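Local coordinates for Alpha/beta hydrolase fold protein (Chitinophaga pinensis, PDB 4PW0), which is probably a hydrolase of the alpha/beta hydrolase fold, likely working through a serine nucleophile, with its substrate and precise reaction not established, at residues Asn9-Ala14 against Ala27-Gly32; Trp52-Thr57 against Leu184-Thr189; Asp36-Cys41 against Leu99-Phe104; Lys129-Gly134 against Ser274-Phe279. All coordinates share one frame; numbering follows the deposited sequence.

How the contacts relate
All four contacts belong to a single alpha/beta hydrolase fold, and three of them, contacts 1, 3 and 4, reach its central mixed sheet through strands 24-31, 39-42 with 104-109, and 127-133. Contact 2 instead joins helix 54-61 to the loop after helix 171-184, which ties the inserted helices back to the core. Contacts 1 and 2 are neighbours, their centres about 10 Å apart, and R187 NH1 probably hydrogen-bonds to the carbonyls of H11 and A14. W52 of contact 2 also touches C41 of contact 3. Contact 4 lies about 16 Å from contact 3, centre to centre. Along the chain, contact 1 closes first, contact 3 closes before contact 4 opens, and contact 2 crosses both.

Contact 1: Asn9-Ala14 against Ala27-Gly32; sequences NDHATA and AYRSLG
The H11 imidazole and the R29 guanidinium come near each other without direct bonding: H11 NE2 lies at the guanidinium edge, near its plane, while A14 O approaches that group obliquely. A water sits over the centre of one H11 ring face and accepts from R29 NH1 at 2.9 Å. The same water donates to the H11 backbone O, so it links the R29 guanidinium to the H11 backbone. Here the N-terminal loop folds back on strand 24-31, next to last at the antiparallel end of the alpha/beta hydrolase sheet. The guanidinium has its strongest partner elsewhere, in a salt bridge with D50. L31 packs against the loop. Its CD1 meets A14 CB at 3.8 Å and its CD2 meets H11 CA at 3.8 Å; chi1 (-76°) sets CG anti to the carbonyl carbon, and chi2 (60°) then directs the two methyls. An alanine in place of L31 would probably open a gap against A14 CB and the H11 backbone, where CD1 and CD2 now pack, and leave the loop less firmly seated. The turn itself is held by an Asx motif, in which D10 OD1 takes T13 N (3.0 Å) and T13 OG1 (2.7 Å) from opposite faces of its carboxylate. At the strand end, G32 N donates to N9 O at 3.2 Å, almost straight at 176° and in the carbonyl plane.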
loop_
_atom_site.group_PDB
_atom_site.type_symbol
_atom_site.label_atom_id
_atom_site.label_comp_id
_atom_site.label_asym_id
_atom_site.label_seq_id
_atom_site.Cartn_x
_atom_site.Cartn_y
_atom_site.Cartn_z
ATOM N N ASN A 9 19.105 -6.821 -21.652
ATOM C CA ASN A 9 18.113 -7.823 -22.100
ATOM C C ASN A 9 16.824 -7.707 -21.273
ATOM O O ASN A 9 16.814 -7.386 -20.060
ATOM C CB ASN A 9 18.606 -9.248 -21.931
ATOM C CG ASN A 9 19.544 -9.700 -23.027
ATOM O OD1 ASN A 9 19.327 -9.499 -24.228
ATOM N ND2 ASN A 9 20.538 -10.407 -22.616
ATOM N N ASP A 10 15.731 -7.913 -21.971
ATOM C CA ASP A 10 14.432 -7.888 -21.347
ATOM C C ASP A 10 13.933 -9.296 -21.120
ATOM O O ASP A 10 14.630 -10.287 -21.351
ATOM C CB ASP A 10 13.453 -7.026 -22.157
ATOM C CG ASP A 10 13.011 -7.655 -23.446
ATOM O OD1 ASP A 10 13.547 -8.709 -23.804
ATOM O OD2 ASP A 10 12.110 -7.077 -24.137
ATOM N N HIS A 11 12.709 -9.406 -20.586
ATOM C CA HIS A 11 12.222 -10.711 -20.235
ATOM C C HIS A 11 12.188 -11.667 -21.435
ATOM O O HIS A 11 12.540 -12.843 -21.352
ATOM C CB HIS A 11 10.838 -10.592 -19.619
ATOM C CG HIS A 11 10.364 -11.871 -19.041
ATOM N ND1 HIS A 11 10.642 -12.265 -17.730
ATOM C CD2 HIS A 11 9.727 -12.899 -19.629
ATOM C CE1 HIS A 11 10.173 -13.489 -17.561
ATOM N NE2 HIS A 11 9.580 -13.877 -18.678
ATOM N N ALA A 12 11.736 -11.179 -22.592
ATOM C CA ALA A 12 11.598 -12.039 -23.748
ATOM C C ALA A 12 12.951 -12.474 -24.321
ATOM O O ALA A 12 13.039 -13.563 -24.843
ATOM C CB ALA A 12 10.820 -11.307 -24.829
ATOM N N THR A 13 13.987 -11.627 -24.189
ATOM C CA THR A 13 15.255 -11.870 -24.884
ATOM C C THR A 13 16.399 -12.361 -24.011
ATOM O O THR A 13 17.387 -12.884 -24.546
ATOM C CB THR A 13 15.696 -10.613 -25.652
ATOM O OG1 THR A 13 15.986 -9.539 -24.755
ATOM C CG2 THR A 13 14.650 -10.176 -26.619
ATOM N N ALA A 14 16.291 -12.259 -22.683
ATOM C CA ALA A 14 17.401 -12.650 -21.827
ATOM C C ALA A 14 17.667 -14.169 -21.993
ATOM O O ALA A 14 16.777 -14.977 -21.827
ATOM C CB ALA A 14 17.095 -12.313 -20.370
ATOM N N ALA A 27 19.765 -23.038 -13.510
ATOM C CA ALA A 27 19.334 -22.237 -14.623
ATOM C C ALA A 27 18.820 -20.868 -14.119
ATOM O O ALA A 27 18.083 -20.780 -13.126
ATOM C CB ALA A 27 18.227 -22.948 -15.398
ATOM N N TYR A 28 19.203 -19.799 -14.819
ATOM C CA TYR A 28 18.824 -18.469 -14.415
ATOM C C TYR A 28 18.851 -17.517 -15.581
ATOM O O TYR A 28 19.376 -17.835 -16.665
ATOM C CB TYR A 28 19.730 -17.971 -13.288
ATOM C CG TYR A 28 21.144 -17.637 -13.729
ATOM C CD1 TYR A 28 22.098 -18.641 -13.857
ATOM C CD2 TYR A 28 21.527 -16.332 -14.007
ATOM C CE1 TYR A 28 23.411 -18.323 -14.236
ATOM C CE2 TYR A 28 22.810 -16.021 -14.408
ATOM C CZ TYR A 28 23.744 -17.033 -14.497
ATOM O OH TYR A 28 25.027 -16.693 -14.906
ATOM N N ARG A 29 18.266 -16.369 -15.360
ATOM C CA ARG A 29 18.342 -15.234 -16.279
ATOM C C ARG A 29 18.643 -13.959 -15.539
ATOM O O ARG A 29 18.255 -13.765 -14.380
ATOM C CB ARG A 29 17.075 -15.102 -17.136
ATOM C CG ARG A 29 16.642 -16.349 -17.847
ATOM C CD ARG A 29 15.455 -16.154 -18.756
ATOM N NE ARG A 29 14.931 -17.395 -19.251
ATOM C CZ ARG A 29 13.652 -17.689 -19.441
ATOM N NH1 ARG A 29 12.699 -16.802 -19.138
ATOM N NH2 ARG A 29 13.333 -18.877 -19.881
ATOM N N SER A 30 19.365 -13.073 -16.201
ATOM C CA SER A 30 19.715 -11.778 -15.665
ATOM C C SER A 30 19.138 -10.714 -16.583
ATOM O O SER A 30 19.396 -10.705 -17.807
ATOM C CB SER A 30 21.226 -11.616 -15.509
ATOM O OG SER A 30 21.554 -10.397 -14.900
ATOM N N LEU A 31 18.281 -9.877 -16.014
ATOM C CA LEU A 31 17.630 -8.816 -16.742
ATOM C C LEU A 31 18.143 -7.485 -16.329
ATOM O O LEU A 31 18.577 -7.262 -15.193
ATOM C CB LEU A 31 16.116 -8.836 -16.535
ATOM C CG LEU A 31 15.320 -9.901 -17.269
ATOM C CD1 LEU A 31 15.699 -11.323 -16.947
ATOM C CD2 LEU A 31 13.826 -9.691 -17.002
ATOM N N GLY A 32 18.057 -6.545 -17.282
ATOM C CA GLY A 32 18.547 -5.200 -17.015
ATOM C C GLY A 32 20.067 -5.111 -17.114
ATOM O O GLY A 32 20.769 -6.097 -17.386
HETATM O O HOH W 1 20.852 -11.398 -19.996
HETATM O O HOH W 2 13.079 -13.941 -18.821
#

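Contact 2: Trp52-Thr57 against Leu184-Thr189; sequences WDPLIT and LYERTT
W52 meets L184 through its backbone, its carbonyl O lying 3.6 Å from L184 CD2, while its indole packs on H11 and Q43. In L184, CG stands anti to the carbonyl carbon (chi1 -64°) and beside the backbone N. The next residue, D53, offers its CA to the same methyl and is the N-cap of helix 54-61. Its OD1 accepts from L55 N at 3.0 Å, the donor lying 49° out of the carboxylate plane, and OD2 forms a salt bridge with R183 at the end of helix 171-184. That helix and the loop after it belong to the helical insertion between strands 127-133 and 226-231, the place where alpha/beta hydrolases commonly carry their cap. P54 opens the helix. Its CB lies 3.5 Å and its CG 3.7 Å from E186 OE1, the two side chains lying alongside and running in opposite senses.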
loop_
_atom_site.group_PDB
_atom_site.type_symbol
_atom_site.label_atom_id
_atom_site.label_comp_id
_atom_site.label_asym_id
_atom_site.label_seq_id
_atom_site.Cartn_x
_atom_site.Cartn_y
_atom_site.Cartn_z
ATOM N N TRP A 52 7.197 -15.915 -14.471
ATOM C CA TRP A 52 7.339 -14.519 -14.117
ATOM C C TRP A 52 6.619 -13.625 -15.123
ATOM O O TRP A 52 6.729 -13.846 -16.337
ATOM C CB TRP A 52 8.812 -14.101 -13.989
ATOM C CG TRP A 52 9.500 -14.692 -12.808
ATOM C CD1 TRP A 52 10.428 -15.724 -12.815
ATOM C CD2 TRP A 52 9.327 -14.322 -11.446
ATOM N NE1 TRP A 52 10.801 -16.034 -11.531
ATOM C CE2 TRP A 52 10.169 -15.165 -10.674
ATOM C CE3 TRP A 52 8.554 -13.359 -10.782
ATOM C CZ2 TRP A 52 10.198 -15.111 -9.279
ATOM C CZ3 TRP A 52 8.610 -13.286 -9.411
ATOM C CH2 TRP A 52 9.424 -14.167 -8.667
ATOM N N ASP A 53 5.951 -12.595 -14.625
ATOM C CA ASP A 53 5.205 -11.662 -15.461
ATOM C C ASP A 53 6.216 -10.714 -16.097
ATOM O O ASP A 53 6.920 -9.990 -15.391
ATOM C CB ASP A 53 4.257 -10.893 -14.556
ATOM C CG ASP A 53 3.327 -9.956 -15.271
ATOM O OD1 ASP A 53 3.521 -9.638 -16.487
ATOM O OD2 ASP A 53 2.348 -9.543 -14.579
ATOM N N PRO A 54 6.280 -10.724 -17.459
ATOM C CA PRO A 54 7.214 -9.787 -18.093
ATOM C C PRO A 54 6.982 -8.318 -17.780
ATOM O O PRO A 54 7.943 -7.558 -17.697
ATOM C CB PRO A 54 6.995 -10.034 -19.596
ATOM C CG PRO A 54 5.683 -10.670 -19.732
ATOM C CD PRO A 54 5.451 -11.454 -18.442
ATOM N N LEU A 55 5.742 -7.905 -17.494
ATOM C CA LEU A 55 5.572 -6.517 -17.089
ATOM C C LEU A 55 6.303 -6.181 -15.804
ATOM O O LEU A 55 6.816 -5.085 -15.616
ATOM C CB LEU A 55 4.097 -6.148 -16.924
ATOM C CG LEU A 55 3.354 -5.707 -18.136
ATOM C CD1 LEU A 55 1.931 -5.333 -17.846
ATOM C CD2 LEU A 55 4.056 -4.548 -18.831
ATOM N N ILE A 56 6.339 -7.163 -14.894
ATOM C CA ILE A 56 6.972 -6.948 -13.626
ATOM C C ILE A 56 8.482 -7.047 -13.728
ATOM O O ILE A 56 9.218 -6.170 -13.233
ATOM C CB ILE A 56 6.400 -7.933 -12.592
ATOM C CG1 ILE A 56 4.899 -7.628 -12.402
ATOM C CG2 ILE A 56 7.155 -7.790 -11.292
ATOM C CD1 ILE A 56 4.186 -8.565 -11.439
ATOM N N THR A 57 8.955 -8.089 -14.410
ATOM C CA THR A 57 10.402 -8.216 -14.506
ATOM C C THR A 57 11.018 -7.149 -15.425
ATOM O O THR A 57 12.076 -6.621 -15.075
ATOM C CB THR A 57 10.821 -9.599 -14.985
ATOM O OG1 THR A 57 10.266 -9.859 -16.276
ATOM C CG2 THR A 57 10.431 -10.696 -13.987
ATOM N N LEU A 184 2.147 -14.189 -20.309
ATOM C CA LEU A 184 3.028 -15.374 -20.140
ATOM C C LEU A 184 3.335 -16.058 -21.478
ATOM O O LEU A 184 4.253 -16.874 -21.570
ATOM C CB LEU A 184 2.434 -16.405 -19.184
ATOM C CG LEU A 184 2.298 -15.850 -17.751
ATOM C CD1 LEU A 184 1.785 -16.944 -16.850
ATOM C CD2 LEU A 184 3.557 -15.277 -17.167
ATOM N N TYR A 185 2.599 -15.655 -22.532
ATOM C CA TYR A 185 2.827 -16.117 -23.923
ATOM C C TYR A 185 3.977 -15.385 -24.629
ATOM O O TYR A 185 4.450 -15.832 -25.714
ATOM C CB TYR A 185 1.543 -16.027 -24.711
ATOM C CG TYR A 185 1.343 -16.825 -26.030
ATOM C CD1 TYR A 185 1.372 -18.211 -26.046
ATOM C CD2 TYR A 185 0.990 -16.174 -27.210
ATOM C CE1 TYR A 185 1.105 -18.933 -27.224
ATOM C CE2 TYR A 185 0.723 -16.879 -28.377
ATOM C CZ TYR A 185 0.815 -18.241 -28.395
ATOM O OH TYR A 185 0.530 -18.972 -29.567
ATOM N N GLU A 186 4.359 -14.261 -24.084
ATOM C CA GLU A 186 5.293 -13.365 -24.726
ATOM C C GLU A 186 6.663 -13.981 -24.940
ATOM O O GLU A 186 7.290 -13.670 -25.980
ATOM C CB GLU A 186 5.441 -12.045 -23.973
ATOM C CG GLU A 186 6.145 -10.984 -24.833
ATOM C CD GLU A 186 7.066 -10.084 -24.121
ATOM O OE1 GLU A 186 7.484 -10.388 -23.006
ATOM O OE2 GLU A 186 7.393 -9.047 -24.694
ATOM N N ARG A 187 7.106 -14.852 -24.021
ATOM C CA ARG A 187 8.392 -15.525 -24.180
ATOM C C ARG A 187 8.187 -16.570 -25.220
ATOM O O ARG A 187 7.567 -17.635 -24.967
ATOM C CB ARG A 187 8.882 -16.133 -22.844
ATOM C CG ARG A 187 10.185 -16.906 -22.861
ATOM C CD ARG A 187 11.412 -16.073 -22.576
ATOM N NE ARG A 187 12.635 -16.852 -22.758
ATOM C CZ ARG A 187 13.846 -16.363 -22.505
ATOM N NH1 ARG A 187 14.008 -15.124 -22.082
ATOM N NH2 ARG A 187 14.888 -17.141 -22.667
ATOM N N THR A 188 8.794 -16.328 -26.387
ATOM C CA THR A 188 8.618 -17.253 -27.520
ATOM C C THR A 188 9.748 -18.260 -27.688
ATOM O O THR A 188 9.583 -19.365 -28.194
ATOM C CB THR A 188 8.534 -16.480 -28.830
ATOM O OG1 THR A 188 9.733 -15.715 -29.037
ATOM C CG2 THR A 188 7.348 -15.557 -28.815
ATOM N N THR A 189 10.927 -17.862 -27.243
ATOM C CA THR A 189 12.139 -18.534 -27.592
ATOM C C THR A 189 12.951 -18.953 -26.357
ATOM O O THR A 189 13.038 -18.139 -25.396
ATOM C CB THR A 189 12.912 -17.566 -28.484
ATOM O OG1 THR A 189 12.050 -17.183 -29.586
ATOM C CG2 THR A 189 14.162 -18.192 -28.986
#

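Contact 3: Asp36-Cys41 against Leu99-Phe104; sequences DIPLIC and LGIRYF
F104 and I40 cross obliquely, I40 CG1 coming within 3.5 Å of F104 CD2 and 3.8 Å of F104 CG. A chi1 of 49° puts F104 CG in the crowded position between the backbone N and the carbonyl carbon. F104 CB in turn lies 3.4 Å from P38 O, and its CA receives I37 CG2 at 3.8 Å. I96 of helix 85-98 adds to the packing on both I40 and F104. Strands 39-42 and 104-109 are parallel neighbours in the central sheet, and helix 85-98 connects strand 66-69 to strand 104-109 in the chain, as the helix of a beta-alpha-beta crossover. It ends in a Schellman motif at G100, after which I101 passes P38 head to tail, I101 CG2 4.1 Å from P38 CG. At the outer end, I37 and the Y103 ring lie side by side, pointing the same way, with I37 CG1 4.2 Å from Y103 CD2. A water there donates to both D36 O and Y103 O.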
loop_
_atom_site.group_PDB
_atom_site.type_symbol
_atom_site.label_atom_id
_atom_site.label_comp_id
_atom_site.label_asym_id
_atom_site.label_seq_id
_atom_site.Cartn_x
_atom_site.Cartn_y
_atom_site.Cartn_z
ATOM N N ASP A 36 24.989 -2.761 -8.653
ATOM C CA ASP A 36 25.706 -3.115 -7.431
ATOM C C ASP A 36 24.865 -3.891 -6.430
ATOM O O ASP A 36 25.395 -4.689 -5.662
ATOM C CB ASP A 36 26.211 -1.852 -6.741
ATOM C CG ASP A 36 27.492 -1.313 -7.358
ATOM O OD1 ASP A 36 28.142 -1.971 -8.228
ATOM O OD2 ASP A 36 27.845 -0.209 -6.934
ATOM N N ILE A 37 23.561 -3.639 -6.430
ATOM C CA ILE A 37 22.642 -4.325 -5.508
ATOM C C ILE A 37 21.509 -4.910 -6.364
ATOM O O ILE A 37 20.484 -4.250 -6.597
ATOM C CB ILE A 37 22.087 -3.426 -4.410
ATOM C CG1 ILE A 37 23.227 -2.769 -3.620
ATOM C CG2 ILE A 37 21.206 -4.225 -3.462
ATOM C CD1 ILE A 37 22.751 -1.637 -2.747
ATOM N N PRO A 38 21.707 -6.138 -6.849
ATOM C CA PRO A 38 20.690 -6.744 -7.700
ATOM C C PRO A 38 19.446 -7.139 -6.856
ATOM O O PRO A 38 19.531 -7.258 -5.626
ATOM C CB PRO A 38 21.369 -8.006 -8.245
ATOM C CG PRO A 38 22.815 -7.867 -7.901
ATOM C CD PRO A 38 22.881 -7.022 -6.677
ATOM N N LEU A 39 18.334 -7.359 -7.566
ATOM C CA LEU A 39 17.112 -7.904 -6.960
ATOM C C LEU A 39 17.048 -9.364 -7.371
ATOM O O LEU A 39 16.964 -9.688 -8.574
ATOM C CB LEU A 39 15.906 -7.166 -7.514
ATOM C CG LEU A 39 14.569 -7.696 -7.017
ATOM C CD1 LEU A 39 14.415 -7.537 -5.511
ATOM C CD2 LEU A 39 13.433 -7.007 -7.759
ATOM N N ILE A 40 17.074 -10.244 -6.386
ATOM C CA ILE A 40 16.947 -11.691 -6.620
ATOM C C ILE A 40 15.485 -12.103 -6.354
ATOM O O ILE A 40 14.936 -11.784 -5.310
ATOM C CB ILE A 40 17.833 -12.538 -5.685
ATOM C CG1 ILE A 40 19.262 -11.979 -5.574
ATOM C CG2 ILE A 40 17.847 -14.002 -6.131
ATOM C CD1 ILE A 40 19.999 -11.916 -6.888
ATOM N N CYS A 41 14.899 -12.799 -7.305
ATOM C CA CYS A 41 13.485 -13.158 -7.304
ATOM C C CYS A 41 13.289 -14.638 -7.063
ATOM O O CYS A 41 13.990 -15.477 -7.649
ATOM C CB CYS A 41 12.820 -12.749 -8.630
ATOM S SG CYS A 41 12.925 -10.990 -8.968
ATOM N N LEU A 99 27.366 -16.907 -8.036
ATOM C CA LEU A 99 27.373 -15.784 -8.981
ATOM C C LEU A 99 28.249 -14.601 -8.524
ATOM O O LEU A 99 28.421 -13.621 -9.255
ATOM C CB LEU A 99 25.954 -15.269 -9.229
ATOM C CG LEU A 99 24.986 -16.169 -9.977
ATOM C CD1 LEU A 99 23.658 -15.429 -10.042
ATOM C CD2 LEU A 99 25.496 -16.489 -11.370
ATOM N N GLY A 100 28.728 -14.652 -7.298
ATOM C CA GLY A 100 29.558 -13.582 -6.735
ATOM C C GLY A 100 28.762 -12.444 -6.093
ATOM O O GLY A 100 29.309 -11.355 -5.840
ATOM N N ILE A 101 27.465 -12.695 -5.839
ATOM C CA ILE A 101 26.599 -11.650 -5.300
ATOM C C ILE A 101 26.557 -11.809 -3.791
ATOM O O ILE A 101 26.168 -12.856 -3.289
ATOM C CB ILE A 101 25.204 -11.689 -5.946
ATOM C CG1 ILE A 101 25.321 -11.512 -7.462
ATOM C CG2 ILE A 101 24.288 -10.663 -5.292
ATOM C CD1 ILE A 101 24.068 -11.843 -8.240
ATOM N N ARG A 102 27.001 -10.767 -3.078
ATOM C CA ARG A 102 27.186 -10.748 -1.625
ATOM C C ARG A 102 26.148 -9.954 -0.860
ATOM O O ARG A 102 26.048 -10.075 0.351
ATOM C CB ARG A 102 28.558 -10.097 -1.287
ATOM C CG ARG A 102 29.778 -10.761 -1.920
ATOM C CD ARG A 102 29.712 -12.285 -1.826
ATOM N NE ARG A 102 30.416 -12.843 -0.662
ATOM C CZ ARG A 102 29.893 -13.656 0.270
ATOM N NH1 ARG A 102 28.595 -14.022 0.255
ATOM N NH2 ARG A 102 30.673 -14.095 1.260
ATOM N N TYR A 103 25.441 -9.077 -1.574
ATOM C CA TYR A 103 24.505 -8.136 -0.941
ATOM C C TYR A 103 23.453 -7.824 -1.989
ATOM O O TYR A 103 23.769 -7.451 -3.135
ATOM C CB TYR A 103 25.238 -6.876 -0.536
ATOM C CG TYR A 103 24.461 -5.922 0.366
ATOM C CD1 TYR A 103 23.918 -6.360 1.581
ATOM C CD2 TYR A 103 24.283 -4.590 0.000
ATOM C CE1 TYR A 103 23.238 -5.488 2.416
ATOM C CE2 TYR A 103 23.616 -3.714 0.823
ATOM C CZ TYR A 103 23.098 -4.161 2.014
ATOM O OH TYR A 103 22.454 -3.247 2.806
ATOM N N PHE A 104 22.181 -8.004 -1.617
ATOM C CA PHE A 104 21.153 -7.957 -2.646
ATOM C C PHE A 104 19.797 -7.718 -1.996
ATOM O O PHE A 104 19.631 -7.918 -0.814
ATOM C CB PHE A 104 21.150 -9.280 -3.450
ATOM C CG PHE A 104 21.133 -10.522 -2.597
ATOM C CD1 PHE A 104 22.322 -11.100 -2.164
ATOM C CD2 PHE A 104 19.949 -11.128 -2.209
ATOM C CE1 PHE A 104 22.337 -12.242 -1.390
ATOM C CE2 PHE A 104 19.954 -12.268 -1.446
ATOM C CZ PHE A 104 21.158 -12.840 -1.031
HETATM O O HOH W 3 26.014 -6.764 -4.352
#

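Contact 4: Lys129-Gly134 against Ser274-Phe279; sequences KIIIVG and SQTEYF
F279, on the C-terminal helix 269-282, lays its ring against strand 127-133 in the buried layer between helix and central sheet. The segments run nearly antiparallel, their axes 10.3 Å apart at an angle of 162°. A chi1 of 172° sets F279 CG anti to the backbone N. Over one face of the ring, offset toward the rim, passes K129 CD, 4.2 Å above the plane, while K129 CB meets F279 CE2 at 3.8 Å. Beyond, the extended chain carries K129 NZ to F279 O, a 2.8 Å hydrogen bond in the carbonyl plane, and NZ also donates to the carbonyls of L280 and Y283. A lysine ammonium thus gathers carbonyls at the end of the helix, where its charge would probably suit the helix dipole; its cation-pi attraction to the F279 ring is at most weak. In the three-layer alpha/beta/alpha sandwich, I130 points to the other side, toward helix 111-122, yet its O lies 3.5 Å from F279 CE2. I131 lies alongside the phenyl, its CG1 3.9 Å from F279 CE2. An alanine at K129 would probably leave the F279, L280 and Y283 carbonyls without this common donor and uncover part of the ring face. On the same helix, Q275 packs on Q275 of the second subunit.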
loop_
_atom_site.group_PDB
_atom_site.type_symbol
_atom_site.label_atom_id
_atom_site.label_comp_id
_atom_site.label_asym_id
_atom_site.label_seq_id
_atom_site.Cartn_x
_atom_site.Cartn_y
_atom_site.Cartn_z
ATOM N N LYS A 129 16.822 -5.110 1.221
ATOM C CA LYS A 129 15.363 -4.945 1.359
ATOM C C LYS A 129 14.663 -6.206 0.869
ATOM O O LYS A 129 15.188 -6.959 0.042
ATOM C CB LYS A 129 14.889 -3.758 0.517
ATOM C CG LYS A 129 15.508 -2.421 0.962
ATOM C CD LYS A 129 14.948 -1.237 0.185
ATOM C CE LYS A 129 15.652 0.036 0.468
ATOM N NZ LYS A 129 15.175 1.236 -0.207
ATOM N N ILE A 130 13.443 -6.379 1.373
ATOM C CA ILE A 130 12.656 -7.591 1.125
ATOM C C ILE A 130 11.269 -7.216 0.600
ATOM O O ILE A 130 10.596 -6.355 1.171
ATOM C CB ILE A 130 12.473 -8.369 2.439
ATOM C CG1 ILE A 130 13.832 -8.691 3.072
ATOM C CG2 ILE A 130 11.614 -9.603 2.276
ATOM C CD1 ILE A 130 13.706 -9.301 4.455
ATOM N N ILE A 131 10.834 -7.917 -0.458
ATOM C CA ILE A 131 9.446 -7.835 -0.944
ATOM C C ILE A 131 8.824 -9.225 -0.810
ATOM O O ILE A 131 9.415 -10.203 -1.273
ATOM C CB ILE A 131 9.386 -7.379 -2.403
ATOM C CG1 ILE A 131 10.091 -6.037 -2.571
ATOM C CG2 ILE A 131 7.936 -7.314 -2.875
ATOM C CD1 ILE A 131 10.680 -5.849 -3.950
ATOM N N ILE A 132 7.647 -9.295 -0.183
ATOM C CA ILE A 132 6.896 -10.524 0.018
ATOM C C ILE A 132 5.554 -10.338 -0.677
ATOM O O ILE A 132 4.821 -9.409 -0.338
ATOM C CB ILE A 132 6.679 -10.856 1.502
ATOM C CG1 ILE A 132 7.999 -11.060 2.207
ATOM C CG2 ILE A 132 5.756 -12.070 1.645
ATOM C CD1 ILE A 132 7.889 -11.163 3.706
ATOM N N VAL A 133 5.242 -11.235 -1.605
ATOM C CA VAL A 133 3.963 -11.194 -2.336
ATOM C C VAL A 133 3.227 -12.496 -2.088
ATOM O O VAL A 133 3.807 -13.570 -2.259
ATOM C CB VAL A 133 4.157 -11.004 -3.840
ATOM C CG1 VAL A 133 2.825 -10.892 -4.545
ATOM C CG2 VAL A 133 5.064 -9.814 -4.118
ATOM N N GLY A 134 1.954 -12.422 -1.704
ATOM C CA GLY A 134 1.145 -13.627 -1.666
ATOM C C GLY A 134 1.676 -14.709 -0.747
ATOM O O GLY A 134 1.724 -15.891 -1.155
ATOM N N SER A 274 5.171 0.173 -9.785
ATOM C CA SER A 274 5.280 1.538 -9.273
ATOM C C SER A 274 5.607 1.584 -7.784
ATOM O O SER A 274 6.509 2.303 -7.315
ATOM C CB SER A 274 4.013 2.294 -9.544
ATOM O OG SER A 274 4.102 3.607 -9.000
ATOM N N GLN A 275 4.898 0.746 -7.049
ATOM C CA GLN A 275 5.120 0.702 -5.597
ATOM C C GLN A 275 6.477 0.140 -5.224
ATOM O O GLN A 275 7.162 0.691 -4.320
ATOM C CB GLN A 275 4.014 -0.100 -4.931
ATOM C CG GLN A 275 2.682 0.565 -5.011
ATOM C CD GLN A 275 1.651 -0.129 -4.159
ATOM O OE1 GLN A 275 1.735 -1.305 -3.906
ATOM N NE2 GLN A 275 0.620 0.659 -3.759
ATOM N N THR A 276 6.855 -0.958 -5.888
ATOM C CA THR A 276 8.098 -1.682 -5.610
ATOM C C THR A 276 9.339 -0.881 -6.015
ATOM O O THR A 276 10.357 -0.879 -5.301
ATOM C CB THR A 276 8.095 -3.069 -6.329
ATOM O OG1 THR A 276 6.988 -3.821 -5.858
ATOM C CG2 THR A 276 9.351 -3.847 -6.009
ATOM N N GLU A 277 9.246 -0.189 -7.153
ATOM C CA GLU A 277 10.355 0.628 -7.593
ATOM C C GLU A 277 10.646 1.735 -6.584
ATOM O O GLU A 277 11.824 1.984 -6.246
ATOM C CB GLU A 277 10.030 1.179 -8.989
ATOM C CG GLU A 277 10.984 2.155 -9.561
ATOM C CD GLU A 277 10.467 2.480 -10.949
ATOM O OE1 GLU A 277 9.269 2.875 -11.069
ATOM O OE2 GLU A 277 11.217 2.258 -11.909
ATOM N N TYR A 278 9.621 2.420 -6.069
ATOM C CA TYR A 278 9.842 3.381 -5.045
ATOM C C TYR A 278 10.472 2.772 -3.791
ATOM O O TYR A 278 11.430 3.304 -3.187
ATOM C CB TYR A 278 8.554 4.178 -4.679
ATOM C CG TYR A 278 8.826 5.203 -3.626
ATOM C CD1 TYR A 278 9.316 6.477 -3.976
ATOM C CD2 TYR A 278 8.728 4.903 -2.285
ATOM C CE1 TYR A 278 9.641 7.367 -2.988
ATOM C CE2 TYR A 278 9.102 5.798 -1.294
ATOM C CZ TYR A 278 9.555 7.046 -1.678
ATOM O OH TYR A 278 9.967 7.927 -0.689
ATOM N N PHE A 279 9.885 1.661 -3.346
ATOM C CA PHE A 279 10.383 0.995 -2.177
ATOM C C PHE A 279 11.887 0.696 -2.304
ATOM O O PHE A 279 12.648 1.015 -1.414
ATOM C CB PHE A 279 9.583 -0.279 -1.942
ATOM C CG PHE A 279 10.132 -1.171 -0.854
ATOM C CD1 PHE A 279 10.033 -0.807 0.485
ATOM C CD2 PHE A 279 10.729 -2.372 -1.162
ATOM C CE1 PHE A 279 10.520 -1.640 1.488
ATOM C CE2 PHE A 279 11.218 -3.214 -0.174
ATOM C CZ PHE A 279 11.109 -2.836 1.140
#